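Local atomic coordinates of Rho GTPase-activating protein 5 (Homo sapiens, PDB entry 5U4V), a protein that probably acts as a GTPase-activating protein for Rho-family GTPases and contains a pseudoGTPase domain that resembles a small G protein. Residues A[8-13]-A[46-51]; A[70-75]-A[161-166]; A[106-111]-A[168-173]. All coordinates share one frame; numbering follows the deposited sequence.

Contact 1 of 3, residues A[8-13]-A[46-51]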
# COMPACT_ATOMS: atom_id res chain seq x y z
N LYS A 8 3.40 2.08 16.60
CA LYS A 8 3.65 3.08 15.60
C LYS A 8 4.11 2.33 14.38
O LYS A 8 5.01 1.52 14.47
CB LYS A 8 4.74 4.02 16.04
CG LYS A 8 5.12 5.02 14.95
CD LYS A 8 5.89 6.19 15.53
CE LYS A 8 5.81 7.40 14.64
NZ LYS A 8 5.78 8.68 15.40
N VAL A 9 3.47 2.60 13.26
CA VAL A 9 3.81 1.88 12.07
C VAL A 9 4.24 2.85 11.00
O VAL A 9 3.62 3.88 10.81
CB VAL A 9 2.64 1.02 11.59
CG1 VAL A 9 3.03 0.21 10.35
CG2 VAL A 9 2.19 0.09 12.71
N ASN A 10 5.33 2.54 10.33
CA ASN A 10 5.81 3.39 9.27
C ASN A 10 5.24 2.91 7.98
O ASN A 10 5.68 1.90 7.47
CB ASN A 10 7.32 3.35 9.21
CG ASN A 10 7.94 4.56 9.88
OD1 ASN A 10 7.50 5.66 9.66
ND2 ASN A 10 8.99 4.35 10.69
N LEU A 11 4.27 3.61 7.44
CA LEU A 11 3.65 3.12 6.24
C LEU A 11 4.07 3.90 5.05
O LEU A 11 3.53 4.97 4.78
CB LEU A 11 2.14 3.20 6.35
CG LEU A 11 1.51 1.86 6.57
CD1 LEU A 11 0.01 2.03 6.81
CD2 LEU A 11 1.77 1.08 5.30
N PHE A 12 5.01 3.36 4.31
CA PHE A 12 5.37 3.96 3.06
C PHE A 12 4.29 3.71 2.00
O PHE A 12 3.57 2.69 2.05
CB PHE A 12 6.72 3.43 2.58
CG PHE A 12 7.85 3.66 3.57
CD1 PHE A 12 8.59 4.84 3.54
CD2 PHE A 12 8.21 2.66 4.49
CE1 PHE A 12 9.65 5.05 4.43
CE2 PHE A 12 9.28 2.85 5.37
CZ PHE A 12 10.00 4.05 5.34
N ILE A 13 4.17 4.65 1.07
CA ILE A 13 3.18 4.57 0.02
C ILE A 13 3.82 4.94 -1.32
O ILE A 13 4.23 6.11 -1.52
CB ILE A 13 1.94 5.49 0.26
CG1 ILE A 13 1.15 5.06 1.50
CG2 ILE A 13 1.03 5.48 -0.96
CD1 ILE A 13 0.05 6.05 1.92
N ASP A 46 2.46 6.62 10.47
CA ASP A 46 3.19 7.65 9.75
C ASP A 46 3.17 7.31 8.29
O ASP A 46 3.97 6.52 7.81
CB ASP A 46 4.64 7.77 10.27
CG ASP A 46 4.72 8.39 11.65
OD1 ASP A 46 3.72 8.90 12.19
OD2 ASP A 46 5.83 8.36 12.22
N LEU A 47 2.29 7.96 7.55
CA LEU A 47 2.18 7.74 6.12
C LEU A 47 3.17 8.57 5.36
O LEU A 47 3.11 9.80 5.33
CB LEU A 47 0.76 8.00 5.63
CG LEU A 47 -0.18 6.99 6.32
CD1 LEU A 47 -1.63 7.33 6.03
CD2 LEU A 47 0.13 5.53 6.01
N ARG A 48 4.09 7.88 4.70
CA ARG A 48 5.13 8.54 3.94
C ARG A 48 5.01 8.19 2.48
O ARG A 48 5.51 7.15 2.05
CB ARG A 48 6.48 8.07 4.45
CG ARG A 48 6.80 8.49 5.87
CD ARG A 48 8.21 8.08 6.23
NE ARG A 48 8.50 8.44 7.60
CZ ARG A 48 9.60 8.09 8.27
NH1 ARG A 48 10.56 7.37 7.70
NH2 ARG A 48 9.76 8.48 9.53
N PRO A 49 4.43 9.07 1.67
CA PRO A 49 4.44 8.85 0.20
C PRO A 49 5.82 9.06 -0.35
O PRO A 49 6.54 9.91 0.12
CB PRO A 49 3.49 9.92 -0.35
CG PRO A 49 2.82 10.50 0.81
CD PRO A 49 3.69 10.29 2.02
N VAL A 50 6.19 8.27 -1.35
CA VAL A 50 7.56 8.23 -1.85
C VAL A 50 7.63 8.25 -3.36
O VAL A 50 6.74 7.75 -4.05
CB VAL A 50 8.28 6.95 -1.37
CG1 VAL A 50 8.56 7.01 0.12
CG2 VAL A 50 7.48 5.71 -1.73
N ASP A 51 8.70 8.79 -3.92
CA ASP A 51 8.92 8.53 -5.33
C ASP A 51 10.40 8.28 -5.60
O ASP A 51 11.22 8.52 -4.72
CB ASP A 51 8.38 9.67 -6.16
CG ASP A 51 7.93 9.22 -7.54
OD1 ASP A 51 8.68 8.44 -8.18
OD2 ASP A 51 6.86 9.67 -7.98
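Phe12 and Arg48 are paired across two neighbouring parallel strands, 8-13 and 46-50, of the central sheet of a Ras-like G-domain fold. The side chains of both lie together, pointing the same way, on the face that also carries Asn10 and Asp46. Arg48 can be followed outward. CB of Arg48 is 4.0 Å from CD1 of Phe12, and CD of Arg48 packs 3.8 Å from CE1 of that ring. Because the chain is extended from CG to NE, it runs beside the ring, and the guanidinium plane stands 81° from the ring plane. The tip then meets Asn10, whose OD1 lies 3.4 Å above the centre of one guanidinium face, a polar approach that suits a cationic group. Lys8 and Asp46 form a salt bridge whose length is doubtful, since OD2 of Asp46 is modelled too close to its neighbour. On the opposite face, branched aliphatic residues suit a buried place: CD1 of Ile13 is 4.1 Å from CD2 of Leu47, and Ile27 of helix 19-28 packs on Leu47. Backbone bonds alternate between the strands, ending with Val50 N donating to Ile13 O at 2.9 Å, with an angle of 146° at the hydrogen.

Contact 2 of 3, residues A[70-75]-A[161-166]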
# COMPACT_ATOMS: atom_id res chain seq x y z
N GLY A 70 5.66 -1.11 6.68
CA GLY A 70 5.09 -1.84 5.57
C GLY A 70 4.93 -0.87 4.42
O GLY A 70 5.23 0.33 4.56
N CYS A 71 4.43 -1.36 3.30
CA CYS A 71 4.38 -0.53 2.11
C CYS A 71 3.13 -0.68 1.26
O CYS A 71 2.94 -1.69 0.61
CB CYS A 71 5.63 -0.76 1.29
SG CYS A 71 5.71 0.29 -0.17
N PHE A 72 2.30 0.35 1.27
CA PHE A 72 1.21 0.49 0.31
C PHE A 72 1.70 0.77 -1.09
O PHE A 72 2.56 1.62 -1.30
CB PHE A 72 0.28 1.61 0.71
CG PHE A 72 -0.75 1.22 1.70
CD1 PHE A 72 -0.97 -0.12 2.00
CD2 PHE A 72 -1.54 2.19 2.31
CE1 PHE A 72 -1.94 -0.49 2.93
CE2 PHE A 72 -2.52 1.83 3.25
CZ PHE A 72 -2.72 0.49 3.56
N CYS A 73 1.16 0.04 -2.07
CA CYS A 73 1.48 0.31 -3.46
C CYS A 73 0.20 0.50 -4.25
O CYS A 73 -0.62 -0.41 -4.38
CB CYS A 73 2.33 -0.82 -4.06
SG CYS A 73 3.76 -1.30 -3.05
N VAL A 74 0.04 1.70 -4.78
CA VAL A 74 -1.19 2.19 -5.40
C VAL A 74 -0.88 2.43 -6.88
O VAL A 74 0.17 2.92 -7.24
CB VAL A 74 -1.67 3.53 -4.76
CG1 VAL A 74 -3.08 3.92 -5.18
CG2 VAL A 74 -1.56 3.47 -3.28
N PHE A 75 -1.83 2.06 -7.72
CA PHE A 75 -1.76 2.24 -9.16
C PHE A 75 -3.19 2.34 -9.68
O PHE A 75 -4.14 1.81 -9.05
CB PHE A 75 -1.02 1.06 -9.81
CG PHE A 75 -1.70 -0.26 -9.64
CD1 PHE A 75 -1.63 -0.95 -8.42
CD2 PHE A 75 -2.51 -0.80 -10.67
CE1 PHE A 75 -2.31 -2.14 -8.27
CE2 PHE A 75 -3.18 -1.99 -10.48
CZ PHE A 75 -3.06 -2.66 -9.30
N GLN A 161 -9.55 -2.18 4.79
CA GLN A 161 -9.14 -3.52 4.45
C GLN A 161 -7.66 -3.53 4.13
O GLN A 161 -6.92 -4.39 4.61
CB GLN A 161 -9.92 -4.04 3.23
CG GLN A 161 -11.36 -4.45 3.50
CD GLN A 161 -12.09 -4.84 2.20
OE1 GLN A 161 -11.47 -5.01 1.13
NE2 GLN A 161 -13.42 -5.02 2.28
N ALA A 162 -7.25 -2.58 3.29
CA ALA A 162 -5.85 -2.39 2.91
C ALA A 162 -4.99 -2.19 4.13
O ALA A 162 -3.88 -2.74 4.22
CB ALA A 162 -5.72 -1.17 2.00
N LEU A 163 -5.51 -1.39 5.06
CA LEU A 163 -4.81 -1.08 6.30
C LEU A 163 -4.68 -2.30 7.18
O LEU A 163 -3.60 -2.57 7.71
CB LEU A 163 -5.50 0.03 7.04
CG LEU A 163 -5.15 1.43 6.53
CD1 LEU A 163 -6.11 2.43 7.19
CD2 LEU A 163 -3.67 1.78 6.82
N ARG A 164 -5.77 -3.08 7.30
CA ARG A 164 -5.67 -4.27 8.09
C ARG A 164 -4.83 -5.34 7.41
O ARG A 164 -4.20 -6.16 8.07
CB ARG A 164 -7.02 -4.75 8.55
CG ARG A 164 -7.94 -5.25 7.47
CD ARG A 164 -9.16 -5.88 8.12
NE ARG A 164 -9.98 -4.92 8.81
CZ ARG A 164 -11.00 -4.26 8.27
NH1 ARG A 164 -11.34 -4.45 7.01
NH2 ARG A 164 -11.71 -3.42 9.03
N GLY A 165 -4.77 -5.27 6.08
CA GLY A 165 -3.82 -6.07 5.33
C GLY A 165 -2.39 -5.89 5.88
O GLY A 165 -1.80 -6.86 6.41
N VAL A 166 -1.86 -4.68 5.77
CA VAL A 166 -0.48 -4.39 6.16
C VAL A 166 -0.26 -4.68 7.64
O VAL A 166 0.72 -5.31 7.98
CB VAL A 166 -0.06 -2.92 5.88
CG1 VAL A 166 1.31 -2.62 6.45
CG2 VAL A 166 -0.01 -2.68 4.41
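Gly70 and Phe72 meet helix 161-166 from strand 70-75, whose direction makes an angle of 145° with the helix; the two axes come within 9.3 Å of each other. Phe72 reaches across to the helix. Its CG is anti to the carbonyl carbon (chi1 -84°), and beyond it the flat ring reaches into the helix surface with CE1 and CZ leading. The ring edge meets the carbonyl oxygen of Ala162: CE1 is 3.2 Å from Ala162 O, near the ring plane, so the slightly positive C-H rim faces a negative atom. That oxygen also accepts the helical bond from Val166 N. The small methyl of Ala162 lets the ring come close to the backbone, with CB 3.8 Å from CZ of Phe72. This is the sheet-to-helix layer of a P-loop NTPase-type alpha/beta fold, in which helix 156-173 packs on one face of the sheet while helix 78-96 takes Cys73 and Phe75 on the other. Leu163 crosses Phe72 at about a right angle, bringing CD2 to 3.6 Å from CZ. Val166 divides its branches: CG2 lies against CE1 and CD1 of the ring, whereas CG1 is 4.0 Å from Gly70 CA. Glycine suits that place, because a CB on Gly70 would point toward the helix and run into CG1 of Val166.

Contact 3 of 3, residues A[106-111]-A[168-173]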
# COMPACT_ATOMS: atom_id res chain seq x y z
N ASN A 106 9.84 -10.68 3.88
CA ASN A 106 8.81 -10.37 4.86
C ASN A 106 8.39 -8.95 4.89
O ASN A 106 7.73 -8.56 5.84
CB ASN A 106 9.30 -10.75 6.23
CG ASN A 106 9.47 -12.21 6.37
OD1 ASN A 106 8.51 -12.98 6.22
ND2 ASN A 106 10.69 -12.63 6.66
N LEU A 107 8.76 -8.17 3.87
CA LEU A 107 8.41 -6.76 3.86
C LEU A 107 6.94 -6.57 3.48
O LEU A 107 6.58 -6.78 2.34
CB LEU A 107 9.32 -5.96 2.96
CG LEU A 107 9.04 -4.48 3.14
CD1 LEU A 107 9.84 -4.07 4.35
CD2 LEU A 107 9.28 -3.60 1.90
N PRO A 108 6.14 -6.09 4.42
CA PRO A 108 4.68 -6.06 4.29
C PRO A 108 4.20 -5.13 3.18
O PRO A 108 3.93 -3.93 3.41
CB PRO A 108 4.20 -5.52 5.65
CG PRO A 108 5.36 -5.73 6.57
CD PRO A 108 6.58 -5.54 5.71
N PHE A 109 4.10 -5.69 2.00
CA PHE A 109 3.52 -4.94 0.88
C PHE A 109 1.99 -5.11 0.92
O PHE A 109 1.49 -6.01 1.56
CB PHE A 109 4.07 -5.46 -0.46
CG PHE A 109 5.48 -5.03 -0.79
CD1 PHE A 109 5.77 -3.70 -1.17
CD2 PHE A 109 6.52 -5.97 -0.81
CE1 PHE A 109 7.07 -3.33 -1.53
CE2 PHE A 109 7.82 -5.59 -1.17
CZ PHE A 109 8.10 -4.28 -1.53
N THR A 110 1.26 -4.21 0.27
CA THR A 110 -0.15 -4.40 -0.10
C THR A 110 -0.37 -3.57 -1.35
O THR A 110 0.05 -2.39 -1.41
CB THR A 110 -1.14 -3.97 1.02
OG1 THR A 110 -0.97 -4.82 2.15
CG2 THR A 110 -2.66 -4.07 0.54
N LEU A 111 -0.99 -4.20 -2.34
CA LEU A 111 -1.23 -3.54 -3.61
C LEU A 111 -2.61 -2.96 -3.62
O LEU A 111 -3.57 -3.68 -3.43
CB LEU A 111 -1.02 -4.50 -4.81
CG LEU A 111 0.39 -5.06 -4.98
CD1 LEU A 111 0.40 -6.10 -6.11
CD2 LEU A 111 1.43 -3.98 -5.26
N GLU A 168 -1.89 -6.72 9.71
CA GLU A 168 -1.94 -8.12 10.09
C GLU A 168 -0.67 -8.84 9.63
O GLU A 168 -0.26 -9.83 10.25
CB GLU A 168 -3.19 -8.81 9.55
CG GLU A 168 -4.48 -8.35 10.21
CD GLU A 168 -5.76 -8.94 9.57
OE1 GLU A 168 -5.70 -9.67 8.51
OE2 GLU A 168 -6.87 -8.63 10.12
N SER A 169 -0.08 -8.34 8.55
CA SER A 169 1.18 -8.87 8.05
C SER A 169 2.33 -8.47 8.98
O SER A 169 3.14 -9.32 9.35
CB SER A 169 1.47 -8.35 6.65
OG SER A 169 0.53 -8.77 5.73
N VAL A 170 2.37 -7.19 9.34
CA VAL A 170 3.29 -6.63 10.34
C VAL A 170 3.20 -7.43 11.64
O VAL A 170 4.21 -7.85 12.21
CB VAL A 170 3.03 -5.13 10.62
CG1 VAL A 170 3.92 -4.63 11.78
CG2 VAL A 170 3.27 -4.27 9.38
N LYS A 171 1.97 -7.64 12.09
CA LYS A 171 1.71 -8.43 13.29
C LYS A 171 2.26 -9.84 13.14
O LYS A 171 2.82 -10.37 14.10
CB LYS A 171 0.23 -8.45 13.61
CG LYS A 171 -0.11 -8.97 14.99
CD LYS A 171 -1.51 -8.51 15.39
CE LYS A 171 -1.70 -7.01 15.14
NZ LYS A 171 -3.12 -6.69 15.42
N HIS A 172 2.12 -10.42 11.94
CA HIS A 172 2.62 -11.77 11.69
C HIS A 172 4.14 -11.84 11.80
O HIS A 172 4.65 -12.78 12.40
CB HIS A 172 2.17 -12.35 10.33
CG HIS A 172 2.68 -13.74 10.07
ND1 HIS A 172 2.07 -14.87 10.57
CD2 HIS A 172 3.76 -14.18 9.38
CE1 HIS A 172 2.76 -15.94 10.22
NE2 HIS A 172 3.80 -15.55 9.49
N ASN A 173 4.84 -10.86 11.24
CA ASN A 173 6.32 -10.85 11.27
C ASN A 173 6.95 -10.86 12.67
O ASN A 173 8.10 -11.29 12.83
CB ASN A 173 6.87 -9.67 10.46
CG ASN A 173 6.71 -9.84 8.97
OD1 ASN A 173 6.29 -10.90 8.49
ND2 ASN A 173 7.10 -8.83 8.22
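Pro108 presses its ring against one side of helix 168-173, and this is the close-packed half of the contact. CG of Pro108 lies 3.8 Å from CG2 of Val170, and CB of Pro108 is 4.1 Å from the CB of Ser169. Val170 can offer that methyl because CG2 stands anti to its carbonyl carbon, with CG1 anti to the backbone N (chi1 174°). Ser169 suits a spot close to the proline because it is small and its hydroxyl is already engaged: OG bonds to Gly165 O, one turn back in the helix, so its carbon side can meet an apolar ring. Pro108 is also the centre of an inverse gamma turn, a tight bend that a proline favours by fixing phi, just before strand 109-111 begins.

The other half is looser and lies toward solvent, where Asn106 is exposed. Here Asn173 ND2 donates to the backbone oxygen of Asn106, with an angle of 147° at the hydrogen; the modelled length of 2.5 Å is unusually short and therefore doubtful. The two side-chain amides cross obliquely with their planes 75° apart, and ND2 of Asn173 also sits 3.9 Å from Pro108 CG, linking the polar and apolar halves. An alanine in place of Asn173 would probably leave Asn106 O without this donor and the loop before Pro108 less firmly tied to the helix.

Around the contact, Pro108, just ahead of strand 109-114, and Thr110 within it share backbone hydrogen bonds with Cys71 of strand 69-75, Pro108 through its carbonyl oxygen, while the side chain of Leu111 touches Leu134 and Ala135 of helix 124-138 and Val170 touches Pro68 in the loop leading into strand 69-75.

Overall arrangement
The three contacts gather round one sheet, whose strands 41-50, 8-14, 69-75 and 109-114 stand side by side in that order. Contact 1 joins the first two strands; contact 2 lays helix 156-173 against strand 69-75, and contact 3 sets its last turns against the loop that leads into strand 109-114. Their centres are about 10 Å apart for contacts 1 and 2, about 9 Å for 2 and 3, and about 14 Å for 1 and 3. Along the chain contact 1 closes first, whereas contacts 2 and 3 interleave. Contacts 2 and 3 thus hold the C-terminal helix to a strand and a loop laid down much earlier in the pseudoGTPase domain, whereas contact 1 lies within the sheet itself.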